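PDB 5JVK: T9SS C-terminal target domain-containing protein from Bacteroides cellulosilyticus, which probably hydrolyses O-glycosidic bonds within glycan chains as a family 39 glycoside hydrolase of a gut symbiont. Local coordinates for residues A[18-23]-A[94-99]; A[49-54]-A[63-68]; A[100-105]-A[129-134]. One frame throughout, in Å; residues are numbered along the deposited sequence.

How the contacts relate
From the N terminus, strand 18-20 and the end of strand 83-94 meet in contact 1, which closes a loop of 70 intervening residues, 48 of them in strands, and so brackets most of the N-terminal beta domain. Within that long loop lies the much shorter one of contact 2, where strands 50-55 and 60-65 join the two sheets face to face. These two contacts touch, with Gly-23 N and Val-65 O in a probable hydrogen bond. Contact 3 opens only after contact 1 has closed and ties the lead-in to the first barrel strand to the start of the second. Ile-97, packed on Gly-129 and Arg-102, brings contact 1 up against contact 3.

Contact 1 (A[18-23]-A[94-99]); sequences VSTDIG and VPEIID
A parallel beta bridge between Thr-20 and Val-94 adds the short strand 18-20 to the edge of the five-stranded mixed sheet of the N-terminal beta domain, just where strand 83-94 ends. Two backbone bonds define it, and both use Val-94. Its N donates to Ser-19 O at 3.1 Å, approaching from above the carbonyl plane. Its O accepts from Asp-21 N at 2.8 Å in a bond directed nearly along the C=O axis, with a C=O...N angle of 172°. Donor and acceptor of Val-94 thus both turn to the residues that flank Thr-20, the signature of a parallel bridge. Thr-20 CA lies 3.4 Å from Val-94 O as well, in a CA-H...O contact beside the stronger bond.

The bridged side chains share one face of the sheet. Thr-20 CG2 and Val-94 CG2 meet at 4.1 Å, crossing obliquely, while helix 403-415 packs against Val-94 and Met-127 of helix 118-127 reaches Thr-20. Beyond the bridge, Glu-96, with CG anti to its backbone N, lays its CB and CG beside Thr-20 CB. Its OE1 stands 4.1 Å from Asp-21 OD2, the two carboxylate planes being 81° apart. Two like charges so close may raise each other's proton affinity somewhat, though both residues are exposed and solvent would probably screen the effect.

Lys-25 NZ gathers three oxygens here: it is hydrogen-bonded to Ser-19 OG and Asp-21 O, and weakly to Thr-20 O. Ser-19 also pairs through its backbone with Ala-92, and Gly-23 with Val-65. Asp-21 itself adopts a positive phi of 69° as the chain leaves the strand, and its OD1 accepts Ile-22 N at 2.8 Å, reached from above the carboxylate plane.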
ATOM      1  N   VAL A  18      12.344 -10.121   7.496  1.00 26.27           N
ATOM      2  CA  VAL A  18      11.646  -9.116   8.296  1.00 25.67           C
ATOM      3  C   VAL A  18      11.340  -9.731   9.655  1.00 25.43           C
ATOM      4  O   VAL A  18      10.933 -10.888   9.726  1.00 25.50           O
ATOM      5  CB  VAL A  18      10.320  -8.702   7.628  1.00 25.37           C
ATOM      6  CG1 VAL A  18       9.549  -7.720   8.502  1.00 25.30           C
ATOM      7  CG2 VAL A  18      10.585  -8.112   6.249  1.00 25.41           C
ATOM      8  N   SER A  19      11.511  -8.955  10.724  1.00 25.03           N
ATOM      9  CA  SER A  19      11.243  -9.442  12.078  1.00 25.11           C
ATOM     10  C   SER A  19      10.718  -8.320  12.973  1.00 25.12           C
ATOM     11  O   SER A  19      11.287  -7.228  12.996  1.00 25.06           O
ATOM     12  CB  SER A  19      12.519 -10.057  12.666  1.00 25.05           C
ATOM     13  OG  SER A  19      12.305 -10.594  13.960  1.00 24.76           O
ATOM     14  N   THR A  20       9.637  -8.594  13.705  1.00 25.21           N
ATOM     15  CA  THR A  20       9.057  -7.614  14.627  1.00 25.60           C
ATOM     16  C   THR A  20       9.879  -7.508  15.915  1.00 26.38           C
ATOM     17  O   THR A  20      10.463  -8.498  16.370  1.00 26.40           O
ATOM     18  CB  THR A  20       7.598  -7.950  14.997  1.00 25.41           C
ATOM     19  OG1 THR A  20       7.538  -9.221  15.653  1.00 25.28           O
ATOM     20  CG2 THR A  20       6.717  -7.977  13.754  1.00 25.40           C
ATOM     21  N   ASP A  21       9.929  -6.296  16.476  1.00 27.00           N
ATOM     22  CA  ASP A  21      10.528  -6.024  17.792  1.00 27.46           C
ATOM     23  C   ASP A  21      12.057  -6.172  17.814  1.00 27.68           C
ATOM     24  O   ASP A  21      12.660  -6.726  16.894  1.00 26.99           O
ATOM     25  CB  ASP A  21       9.879  -6.922  18.872  1.00 27.72           C
ATOM     26  CG  ASP A  21       9.866  -6.289  20.269  1.00 28.34           C
ATOM     27  OD1 ASP A  21      10.437  -5.193  20.474  1.00 28.48           O
ATOM     28  OD2 ASP A  21       9.274  -6.909  21.179  1.00 28.87           O
ATOM     29  N   ILE A  22      12.673  -5.642  18.865  1.00 28.41           N
ATOM     30  CA  ILE A  22      14.095  -5.881  19.161  1.00 28.79           C
ATOM     31  C   ILE A  22      14.324  -7.317  19.662  1.00 29.49           C
ATOM     32  O   ILE A  22      13.384  -7.974  20.121  1.00 29.11           O
ATOM     33  CB  ILE A  22      14.649  -4.850  20.184  1.00 28.71           C
ATOM     34  CG1 ILE A  22      14.002  -5.003  21.574  1.00 28.64           C
ATOM     35  CG2 ILE A  22      14.460  -3.430  19.655  1.00 28.72           C
ATOM     36  CD1 ILE A  22      14.498  -4.007  22.601  1.00 28.64           C
ATOM     37  N   GLY A  23      15.563  -7.798  19.557  1.00 30.71           N
ATOM     38  CA  GLY A  23      15.950  -9.105  20.114  1.00 32.06           C
ATOM     39  C   GLY A  23      16.855  -9.942  19.228  1.00 33.29           C
ATOM     40  O   GLY A  23      17.521  -9.417  18.334  1.00 33.77           O
ATOM     41  N   VAL A  94      11.248  -4.208  12.376  1.00 26.74           N
ATOM     42  CA  VAL A  94      10.102  -3.281  12.423  1.00 27.05           C
ATOM     43  C   VAL A  94       9.395  -3.320  13.779  1.00 27.76           C
ATOM     44  O   VAL A  94       9.540  -4.299  14.515  1.00 27.73           O
ATOM     45  CB  VAL A  94       9.077  -3.577  11.291  1.00 26.56           C
ATOM     46  CG1 VAL A  94       9.769  -3.595   9.936  1.00 26.48           C
ATOM     47  CG2 VAL A  94       8.307  -4.874  11.534  1.00 26.46           C
ATOM     48  N   PRO A  95       8.626  -2.258  14.116  1.00 28.59           N
ATOM     49  CA  PRO A  95       7.847  -2.305  15.356  1.00 29.33           C
ATOM     50  C   PRO A  95       6.698  -3.301  15.265  1.00 30.35           C
ATOM     51  O   PRO A  95       6.126  -3.481  14.194  1.00 30.01           O
ATOM     52  CB  PRO A  95       7.311  -0.875  15.496  1.00 29.05           C
ATOM     53  CG  PRO A  95       7.302  -0.337  14.112  1.00 28.92           C
ATOM     54  CD  PRO A  95       8.489  -0.954  13.440  1.00 28.71           C
ATOM     55  N   GLU A  96       6.384  -3.946  16.384  1.00 32.50           N
ATOM     56  CA  GLU A  96       5.284  -4.903  16.452  1.00 33.84           C
ATOM     57  C   GLU A  96       3.977  -4.132  16.630  1.00 33.84           C
ATOM     58  O   GLU A  96       3.882  -3.270  17.507  1.00 32.93           O
ATOM     59  CB  GLU A  96       5.500  -5.870  17.616  1.00 35.10           C
ATOM     60  CG  GLU A  96       4.655  -7.130  17.552  1.00 36.47           C
ATOM     61  CD  GLU A  96       4.953  -8.090  18.694  1.00 38.06           C
ATOM     62  OE1 GLU A  96       6.145  -8.417  18.916  1.00 38.82           O
ATOM     63  OE2 GLU A  96       3.993  -8.524  19.366  1.00 38.91           O
ATOM     64  N   ILE A  97       2.987  -4.439  15.790  1.00 34.21           N
ATOM     65  CA  ILE A  97       1.684  -3.763  15.820  1.00 34.80           C
ATOM     66  C   ILE A  97       0.622  -4.740  16.331  1.00 35.26           C
ATOM     67  O   ILE A  97       0.543  -5.878  15.867  1.00 34.98           O
ATOM     68  CB  ILE A  97       1.271  -3.228  14.423  1.00 34.23           C
ATOM     69  CG1 ILE A  97       2.430  -2.469  13.762  1.00 33.80           C
ATOM     70  CG2 ILE A  97       0.061  -2.302  14.542  1.00 34.03           C
ATOM     71  CD1 ILE A  97       2.187  -2.107  12.314  1.00 33.79           C
ATOM     72  N   ILE A  98      -0.185  -4.283  17.288  1.00 36.38           N
ATOM     73  CA  ILE A  98      -1.296  -5.075  17.824  1.00 37.65           C
ATOM     74  C   ILE A  98      -2.370  -5.192  16.739  1.00 38.50           C
ATOM     75  O   ILE A  98      -2.639  -4.222  16.028  1.00 38.34           O
ATOM     76  CB  ILE A  98      -1.866  -4.447  19.125  1.00 38.48           C
ATOM     77  CG1 ILE A  98      -0.815  -4.504  20.249  1.00 38.64           C
ATOM     78  CG2 ILE A  98      -3.143  -5.155  19.572  1.00 38.83           C
ATOM     79  CD1 ILE A  98      -1.026  -3.490  21.356  1.00 38.75           C
ATOM     80  N   ASP A  99      -2.976  -6.376  16.633  1.00 39.87           N
ATOM     81  CA  ASP A  99      -3.886  -6.729  15.526  1.00 41.60           C
ATOM     82  C   ASP A  99      -5.018  -5.704  15.323  1.00 41.99           C
ATOM     83  O   ASP A  99      -5.209  -5.195  14.215  1.00 41.00           O
ATOM     84  CB  ASP A  99      -4.470  -8.140  15.749  1.00 42.92           C
ATOM     85  CG  ASP A  99      -4.794  -8.864  14.449  1.00 44.63           C
ATOM     86  OD1 ASP A  99      -5.622  -8.356  13.666  1.00 45.02           O
ATOM     87  OD2 ASP A  99      -4.231  -9.960  14.219  1.00 46.95           O
TER

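Contact 2 (A[49-54]-A[63-68]); sequences LTFSGV and IDVTEL
The Phe-51 ring is the centre of this contact. Val-65 CA sits over one face, 4.2 Å from the centroid and 5° off the ring normal, so a CH-pi contact is well defined. Two polar atoms approach the ring obliquely: CD1 is 3.2 Å from Asp-64 O, and CZ equally close to Thr-66 OG1. At the root of the side chain, Phe-51 CB packs on Ile-63 CG2 at 3.5 Å. Leu-49 reaches across at about a right angle, its CD2 lying 3.7 Å from Glu-67 CD.

A water supplies the polar link, donating to Ser-52 O at 2.9 Å and to Asp-64 OD2, and accepting from Asp-64 N. In the second shell, Lys-24 forms a salt bridge with Asp-64 OD1, and Arg-44 one with Glu-67 OE1.

Side chains and water, rather than backbone bonds, join these strands, which run 158° apart and 6.0 Å at closest approach: a beta-arch between the sheets of a sandwich. Strand 50-55 hydrogen-bonds to strand 37-44 and strand 60-65 to strand 23-30, while Tyr-71 of strand 69-78 packs against both Phe-51 and Val-65.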
ATOM      1  N   LEU A  49      24.600   2.030  12.924  1.00 30.36           N
ATOM      2  CA  LEU A  49      24.574   1.214  14.139  1.00 29.83           C
ATOM      3  C   LEU A  49      24.744  -0.248  13.725  1.00 30.03           C
ATOM      4  O   LEU A  49      23.948  -0.772  12.941  1.00 29.13           O
ATOM      5  CB  LEU A  49      23.258   1.404  14.902  1.00 29.66           C
ATOM      6  CG  LEU A  49      23.091   0.660  16.234  1.00 29.46           C
ATOM      7  CD1 LEU A  49      24.105   1.145  17.259  1.00 29.28           C
ATOM      8  CD2 LEU A  49      21.676   0.829  16.764  1.00 29.45           C
ATOM      9  N   THR A  50      25.794  -0.884  14.241  1.00 30.79           N
ATOM     10  CA  THR A  50      26.224  -2.206  13.783  1.00 31.28           C
ATOM     11  C   THR A  50      26.053  -3.264  14.875  1.00 31.43           C
ATOM     12  O   THR A  50      26.304  -2.997  16.051  1.00 31.10           O
ATOM     13  CB  THR A  50      27.693  -2.168  13.315  1.00 31.20           C
ATOM     14  OG1 THR A  50      27.838  -1.171  12.293  1.00 31.09           O
ATOM     15  CG2 THR A  50      28.140  -3.522  12.762  1.00 31.33           C
ATOM     16  N   PHE A  51      25.613  -4.454  14.466  1.00 32.07           N
ATOM     17  CA  PHE A  51      25.508  -5.618  15.349  1.00 32.77           C
ATOM     18  C   PHE A  51      26.159  -6.820  14.670  1.00 34.22           C
ATOM     19  O   PHE A  51      25.934  -7.054  13.483  1.00 33.80           O
ATOM     20  CB  PHE A  51      24.044  -5.912  15.676  1.00 31.93           C
ATOM     21  CG  PHE A  51      23.359  -4.793  16.401  1.00 31.56           C
ATOM     22  CD1 PHE A  51      23.620  -4.562  17.749  1.00 31.42           C
ATOM     23  CD2 PHE A  51      22.465  -3.954  15.738  1.00 31.65           C
ATOM     24  CE1 PHE A  51      22.996  -3.522  18.427  1.00 31.35           C
ATOM     25  CE2 PHE A  51      21.840  -2.913  16.409  1.00 31.53           C
ATOM     26  CZ  PHE A  51      22.107  -2.694  17.753  1.00 31.73           C
ATOM     27  N   SER A  52      26.958  -7.571  15.431  1.00 36.29           N
ATOM     28  CA  SER A  52      27.777  -8.658  14.888  1.00 37.80           C
ATOM     29  C   SER A  52      27.449 -10.005  15.507  1.00 38.47           C
ATOM     30  O   SER A  52      27.005 -10.083  16.653  1.00 37.97           O
ATOM     31  CB  SER A  52      29.259  -8.356  15.105  1.00 38.57           C
ATOM     32  OG  SER A  52      29.690  -7.344  14.216  1.00 40.13           O
ATOM     33  N   GLY A  53      27.690 -11.059  14.734  1.00 39.53           N
ATOM     34  CA  GLY A  53      27.507 -12.437  15.189  1.00 40.66           C
ATOM     35  C   GLY A  53      28.294 -13.411  14.333  1.00 41.50           C
ATOM     36  O   GLY A  53      28.589 -13.118  13.171  1.00 42.12           O
ATOM     37  N   VAL A  54      28.633 -14.565  14.911  1.00 42.42           N
ATOM     38  CA  VAL A  54      29.419 -15.605  14.227  1.00 42.88           C
ATOM     39  C   VAL A  54      28.738 -16.972  14.368  1.00 42.87           C
ATOM     40  O   VAL A  54      28.123 -17.262  15.396  1.00 42.07           O
ATOM     41  CB  VAL A  54      30.862 -15.685  14.784  1.00 43.30           C
ATOM     42  CG1 VAL A  54      31.728 -16.597  13.918  1.00 43.65           C
ATOM     43  CG2 VAL A  54      31.484 -14.293  14.879  1.00 43.47           C
ATOM     44  N   ILE A  63      21.953 -12.844  15.675  1.00 37.61           N
ATOM     45  CA  ILE A  63      22.525 -11.545  16.053  1.00 36.76           C
ATOM     46  C   ILE A  63      21.577 -10.816  17.006  1.00 36.04           C
ATOM     47  O   ILE A  63      20.377 -10.730  16.746  1.00 35.70           O
ATOM     48  CB  ILE A  63      22.802 -10.655  14.816  1.00 36.99           C
ATOM     49  CG1 ILE A  63      23.634 -11.430  13.781  1.00 37.27           C
ATOM     50  CG2 ILE A  63      23.518  -9.364  15.223  1.00 36.99           C
ATOM     51  CD1 ILE A  63      23.992 -10.653  12.532  1.00 37.30           C
ATOM     52  N   ASP A  64      22.132 -10.288  18.098  1.00 35.57           N
ATOM     53  CA  ASP A  64      21.373  -9.523  19.089  1.00 35.10           C
ATOM     54  C   ASP A  64      21.172  -8.086  18.602  1.00 33.57           C
ATOM     55  O   ASP A  64      22.134  -7.327  18.495  1.00 33.26           O
ATOM     56  CB  ASP A  64      22.105  -9.497  20.438  1.00 36.18           C
ATOM     57  CG  ASP A  64      22.246 -10.877  21.064  1.00 37.27           C
ATOM     58  OD1 ASP A  64      21.211 -11.535  21.297  1.00 36.93           O
ATOM     59  OD2 ASP A  64      23.395 -11.292  21.343  1.00 37.93           O
ATOM     60  N   VAL A  65      19.921  -7.726  18.314  1.00 31.83           N
ATOM     61  CA  VAL A  65      19.569  -6.402  17.799  1.00 30.49           C
ATOM     62  C   VAL A  65      18.819  -5.637  18.887  1.00 29.96           C
ATOM     63  O   VAL A  65      17.703  -6.008  19.248  1.00 30.10           O
ATOM     64  CB  VAL A  65      18.703  -6.522  16.527  1.00 30.03           C
ATOM     65  CG1 VAL A  65      18.297  -5.148  16.005  1.00 29.81           C
ATOM     66  CG2 VAL A  65      19.450  -7.311  15.456  1.00 29.99           C
ATOM     67  N   THR A  66      19.442  -4.576  19.401  1.00 29.25           N
ATOM     68  CA  THR A  66      18.918  -3.800  20.535  1.00 28.96           C
ATOM     69  C   THR A  66      18.017  -2.613  20.165  1.00 28.52           C
ATOM     70  O   THR A  66      17.381  -2.032  21.051  1.00 28.66           O
ATOM     71  CB  THR A  66      20.067  -3.254  21.408  1.00 29.08           C
ATOM     72  OG1 THR A  66      20.807  -2.270  20.674  1.00 29.54           O
ATOM     73  CG2 THR A  66      21.001  -4.377  21.845  1.00 29.04           C
ATOM     74  N   GLU A  67      17.984  -2.242  18.884  1.00 27.75           N
ATOM     75  CA  GLU A  67      17.156  -1.128  18.400  1.00 26.84           C
ATOM     76  C   GLU A  67      16.493  -1.468  17.070  1.00 25.64           C
ATOM     77  O   GLU A  67      17.033  -2.237  16.275  1.00 25.35           O
ATOM     78  CB  GLU A  67      18.003   0.132  18.215  1.00 27.11           C
ATOM     79  CG  GLU A  67      18.475   0.796  19.498  1.00 27.39           C
ATOM     80  CD  GLU A  67      19.251   2.079  19.234  1.00 28.05           C
ATOM     81  OE1 GLU A  67      18.806   2.892  18.392  1.00 28.90           O
ATOM     82  OE2 GLU A  67      20.309   2.286  19.868  1.00 28.18           O
ATOM     83  N   LEU A  68      15.332  -0.865  16.827  1.00 24.84           N
ATOM     84  CA  LEU A  68      14.624  -1.010  15.553  1.00 24.20           C
ATOM     85  C   LEU A  68      15.385  -0.321  14.420  1.00 23.65           C
ATOM     86  O   LEU A  68      16.179   0.602  14.651  1.00 22.95           O
ATOM     87  CB  LEU A  68      13.210  -0.418  15.641  1.00 24.02           C
ATOM     88  CG  LEU A  68      12.233  -1.036  16.642  1.00 23.91           C
ATOM     89  CD1 LEU A  68      10.907  -0.296  16.601  1.00 23.76           C
ATOM     90  CD2 LEU A  68      12.031  -2.517  16.360  1.00 23.98           C
TER
HETATM   91  O   HOH W   1      24.889 -10.598  18.544  1.00 31.04           O

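Contact 3 (A[100-105]-A[129-134]); sequences EERPLD and GFTRIR
Before entering the first strand of the (beta/alpha)8 barrel, the chain of 100-105 runs beside the turn that ends the first beta-alpha-beta crossover and leads into strand 132-138. Gly-129 closes helix 118-127 in a Schellman motif, with a positive phi of 99°.

Arg-102 lines this turn along its whole length. Its CB touches Thr-131 CG2 at 3.4 Å and faces Gly-129 O. CG, anti to the carbonyl carbon, continues past the same oxygen, and CD lies 4.0 Å from Gly-129 O. A bend at chi3 (-67°) then swings the head group back, so that Thr-131 CG2 covers one guanidinium face near its rim, 3.9 Å above the plane. At the tip, NH1 is 3.1 Å from Phe-130 O and makes a weak hydrogen bond to Glu-165 O, while NH2 forms a salt bridge with Asp-99 and a hydrogen bond with Gly-166 O. The buried charge is therefore met by a carboxylate and carbonyls.

Thr-131 does double duty. Its methyl serves Arg-102, and its OG1, in the crowded position between N and C, donates to Pro-103 O at 2.7 Å, in the carbonyl plane and on a lone pair. One residue on, the chain of Arg-132 extends from CG to NE, which donates to Leu-104 O at 2.9 Å, nearly along the C=O axis (166°). Each has a further, weak bond: Thr-131 OG1 with Met-106 O, Arg-132 NE with Pro-371 O.

Backbone bonds then set both segments into the barrel: Thr-131 and Arg-132 with strand 106-109, Thr-131 also with Lys-168 at the start of strand 168-174, and Asp-105 with Val-373 of strand 373-375, the last of the eight; helix 118-127 covers Phe-130 and Ile-133 from outside.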
ATOM      1  N   GLU A 100      -5.737  -5.395  16.402  1.00 42.56           N
ATOM      2  CA  GLU A 100      -6.853  -4.427  16.369  1.00 42.90           C
ATOM      3  C   GLU A 100      -6.436  -2.968  16.128  1.00 40.99           C
ATOM      4  O   GLU A 100      -7.278  -2.145  15.762  1.00 40.95           O
ATOM      5  CB  GLU A 100      -7.700  -4.515  17.658  1.00 44.98           C
ATOM      6  CG  GLU A 100      -7.024  -3.995  18.929  1.00 46.61           C
ATOM      7  CD  GLU A 100      -7.833  -4.260  20.188  1.00 48.55           C
ATOM      8  OE1 GLU A 100      -9.046  -3.950  20.200  1.00 50.20           O
ATOM      9  OE2 GLU A 100      -7.253  -4.765  21.176  1.00 49.17           O
ATOM     10  N   GLU A 101      -5.161  -2.650  16.360  1.00 38.57           N
ATOM     11  CA  GLU A 101      -4.632  -1.292  16.170  1.00 36.75           C
ATOM     12  C   GLU A 101      -4.035  -1.011  14.777  1.00 34.28           C
ATOM     13  O   GLU A 101      -3.484   0.065  14.558  1.00 33.81           O
ATOM     14  CB  GLU A 101      -3.593  -0.991  17.257  1.00 37.67           C
ATOM     15  CG  GLU A 101      -4.160  -1.018  18.669  1.00 38.73           C
ATOM     16  CD  GLU A 101      -3.189  -0.498  19.717  1.00 39.46           C
ATOM     17  OE1 GLU A 101      -1.958  -0.583  19.502  1.00 39.84           O
ATOM     18  OE2 GLU A 101      -3.661  -0.007  20.763  1.00 39.90           O
ATOM     19  N   ARG A 102      -4.144  -1.951  13.837  1.00 32.06           N
ATOM     20  CA  ARG A 102      -3.659  -1.720  12.473  1.00 31.05           C
ATOM     21  C   ARG A 102      -4.555  -0.737  11.712  1.00 29.83           C
ATOM     22  O   ARG A 102      -5.774  -0.762  11.886  1.00 29.14           O
ATOM     23  CB  ARG A 102      -3.596  -3.018  11.687  1.00 31.56           C
ATOM     24  CG  ARG A 102      -2.496  -3.959  12.125  1.00 32.56           C
ATOM     25  CD  ARG A 102      -2.497  -5.190  11.238  1.00 33.36           C
ATOM     26  NE  ARG A 102      -3.704  -5.983  11.444  1.00 33.71           N
ATOM     27  CZ  ARG A 102      -4.139  -6.953  10.640  1.00 34.66           C
ATOM     28  NH1 ARG A 102      -3.478  -7.292   9.530  1.00 34.60           N
ATOM     29  NH2 ARG A 102      -5.262  -7.593  10.953  1.00 35.25           N
ATOM     30  N   PRO A 103      -3.958   0.125  10.859  1.00 28.54           N
ATOM     31  CA  PRO A 103      -4.761   1.020  10.019  1.00 27.77           C
ATOM     32  C   PRO A 103      -5.725   0.291   9.084  1.00 27.08           C
ATOM     33  O   PRO A 103      -5.301  -0.494   8.237  1.00 26.44           O
ATOM     34  CB  PRO A 103      -3.708   1.788   9.218  1.00 28.02           C
ATOM     35  CG  PRO A 103      -2.520   1.803  10.103  1.00 28.27           C
ATOM     36  CD  PRO A 103      -2.523   0.465  10.783  1.00 28.36           C
ATOM     37  N   LEU A 104      -7.014   0.573   9.256  1.00 26.41           N
ATOM     38  CA  LEU A 104      -8.088  -0.012   8.454  1.00 25.96           C
ATOM     39  C   LEU A 104      -8.173   0.573   7.041  1.00 25.71           C
ATOM     40  O   LEU A 104      -8.867   0.009   6.193  1.00 25.63           O
ATOM     41  CB  LEU A 104      -9.436   0.163   9.164  1.00 25.81           C
ATOM     42  CG  LEU A 104      -9.568  -0.507  10.541  1.00 25.85           C
ATOM     43  CD1 LEU A 104     -10.841  -0.059  11.244  1.00 25.79           C
ATOM     44  CD2 LEU A 104      -9.535  -2.026  10.423  1.00 25.82           C
ATOM     45  N   ASP A 105      -7.488   1.698   6.802  1.00 25.59           N
ATOM     46  CA  ASP A 105      -7.415   2.330   5.474  1.00 25.37           C
ATOM     47  C   ASP A 105      -6.139   2.014   4.675  1.00 25.63           C
ATOM     48  O   ASP A 105      -6.047   2.391   3.507  1.00 26.03           O
ATOM     49  CB  ASP A 105      -7.632   3.856   5.574  1.00 25.11           C
ATOM     50  CG  ASP A 105      -6.605   4.565   6.461  1.00 24.94           C
ATOM     51  OD1 ASP A 105      -5.817   3.897   7.166  1.00 24.93           O
ATOM     52  OD2 ASP A 105      -6.608   5.811   6.468  1.00 24.68           O
ATOM     53  N   GLY A 129       1.902  -3.821   8.203  1.00 24.67           N
ATOM     54  CA  GLY A 129       0.808  -3.105   8.865  1.00 24.29           C
ATOM     55  C   GLY A 129      -0.487  -3.010   8.074  1.00 23.87           C
ATOM     56  O   GLY A 129      -1.439  -2.389   8.537  1.00 23.87           O
ATOM     57  N   PHE A 130      -0.539  -3.631   6.896  1.00 23.48           N
ATOM     58  CA  PHE A 130      -1.711  -3.535   6.025  1.00 23.36           C
ATOM     59  C   PHE A 130      -2.880  -4.380   6.539  1.00 23.33           C
ATOM     60  O   PHE A 130      -2.676  -5.462   7.099  1.00 23.42           O
ATOM     61  CB  PHE A 130      -1.359  -3.970   4.601  1.00 23.50           C
ATOM     62  CG  PHE A 130      -0.312  -3.112   3.942  1.00 23.59           C
ATOM     63  CD1 PHE A 130      -0.630  -1.840   3.467  1.00 23.48           C
ATOM     64  CD2 PHE A 130       0.992  -3.577   3.782  1.00 23.45           C
ATOM     65  CE1 PHE A 130       0.332  -1.048   2.856  1.00 23.57           C
ATOM     66  CE2 PHE A 130       1.959  -2.792   3.170  1.00 23.54           C
ATOM     67  CZ  PHE A 130       1.629  -1.524   2.705  1.00 23.67           C
ATOM     68  N   THR A 131      -4.096  -3.863   6.355  1.00 23.13           N
ATOM     69  CA  THR A 131      -5.340  -4.582   6.662  1.00 23.10           C
ATOM     70  C   THR A 131      -6.192  -4.900   5.427  1.00 23.16           C
ATOM     71  O   THR A 131      -7.261  -5.503   5.557  1.00 23.28           O
ATOM     72  CB  THR A 131      -6.217  -3.764   7.623  1.00 23.01           C
ATOM     73  OG1 THR A 131      -6.530  -2.504   7.021  1.00 22.86           O
ATOM     74  CG2 THR A 131      -5.502  -3.546   8.940  1.00 23.20           C
ATOM     75  N   ARG A 132      -5.737  -4.481   4.244  1.00 23.22           N
ATOM     76  CA  ARG A 132      -6.428  -4.768   2.988  1.00 23.14           C
ATOM     77  C   ARG A 132      -5.429  -5.187   1.921  1.00 23.39           C
ATOM     78  O   ARG A 132      -4.271  -4.767   1.945  1.00 23.55           O
ATOM     79  CB  ARG A 132      -7.193  -3.539   2.500  1.00 23.00           C
ATOM     80  CG  ARG A 132      -8.291  -3.059   3.433  1.00 23.10           C
ATOM     81  CD  ARG A 132      -8.943  -1.806   2.882  1.00 23.25           C
ATOM     82  NE  ARG A 132      -9.919  -1.221   3.802  1.00 23.42           N
ATOM     83  CZ  ARG A 132     -11.167  -1.654   3.988  1.00 23.48           C
ATOM     84  NH1 ARG A 132     -11.642  -2.712   3.330  1.00 23.78           N
ATOM     85  NH2 ARG A 132     -11.953  -1.021   4.854  1.00 23.57           N
ATOM     86  N   ILE A 133      -5.882  -6.026   0.991  1.00 23.50           N
ATOM     87  CA  ILE A 133      -5.107  -6.355  -0.206  1.00 23.56           C
ATOM     88  C   ILE A 133      -5.993  -6.287  -1.442  1.00 23.88           C
ATOM     89  O   ILE A 133      -7.196  -6.522  -1.362  1.00 23.86           O
ATOM     90  CB  ILE A 133      -4.399  -7.731  -0.117  1.00 23.39           C
ATOM     91  CG1 ILE A 133      -5.401  -8.890   0.063  1.00 23.50           C
ATOM     92  CG2 ILE A 133      -3.350  -7.712   0.989  1.00 23.35           C
ATOM     93  CD1 ILE A 133      -5.839  -9.568  -1.223  1.00 23.37           C
ATOM     94  N   ARG A 134      -5.385  -5.943  -2.574  1.00 24.62           N
ATOM     95  CA  ARG A 134      -6.070  -5.894  -3.859  1.00 25.28           C
ATOM     96  C   ARG A 134      -5.403  -6.873  -4.810  1.00 26.20           C
ATOM     97  O   ARG A 134      -4.175  -6.910  -4.900  1.00 26.22           O
ATOM     98  CB  ARG A 134      -6.022  -4.483  -4.442  1.00 25.06           C
ATOM     99  CG  ARG A 134      -6.722  -4.324  -5.787  1.00 24.96           C
ATOM    100  CD  ARG A 134      -6.753  -2.861  -6.177  1.00 24.90           C
ATOM    101  NE  ARG A 134      -7.415  -2.601  -7.458  1.00 24.67           N
ATOM    102  CZ  ARG A 134      -6.811  -2.446  -8.640  1.00 24.87           C
ATOM    103  NH1 ARG A 134      -5.487  -2.542  -8.782  1.00 24.75           N
ATOM    104  NH2 ARG A 134      -7.550  -2.193  -9.714  1.00 25.19           N
TER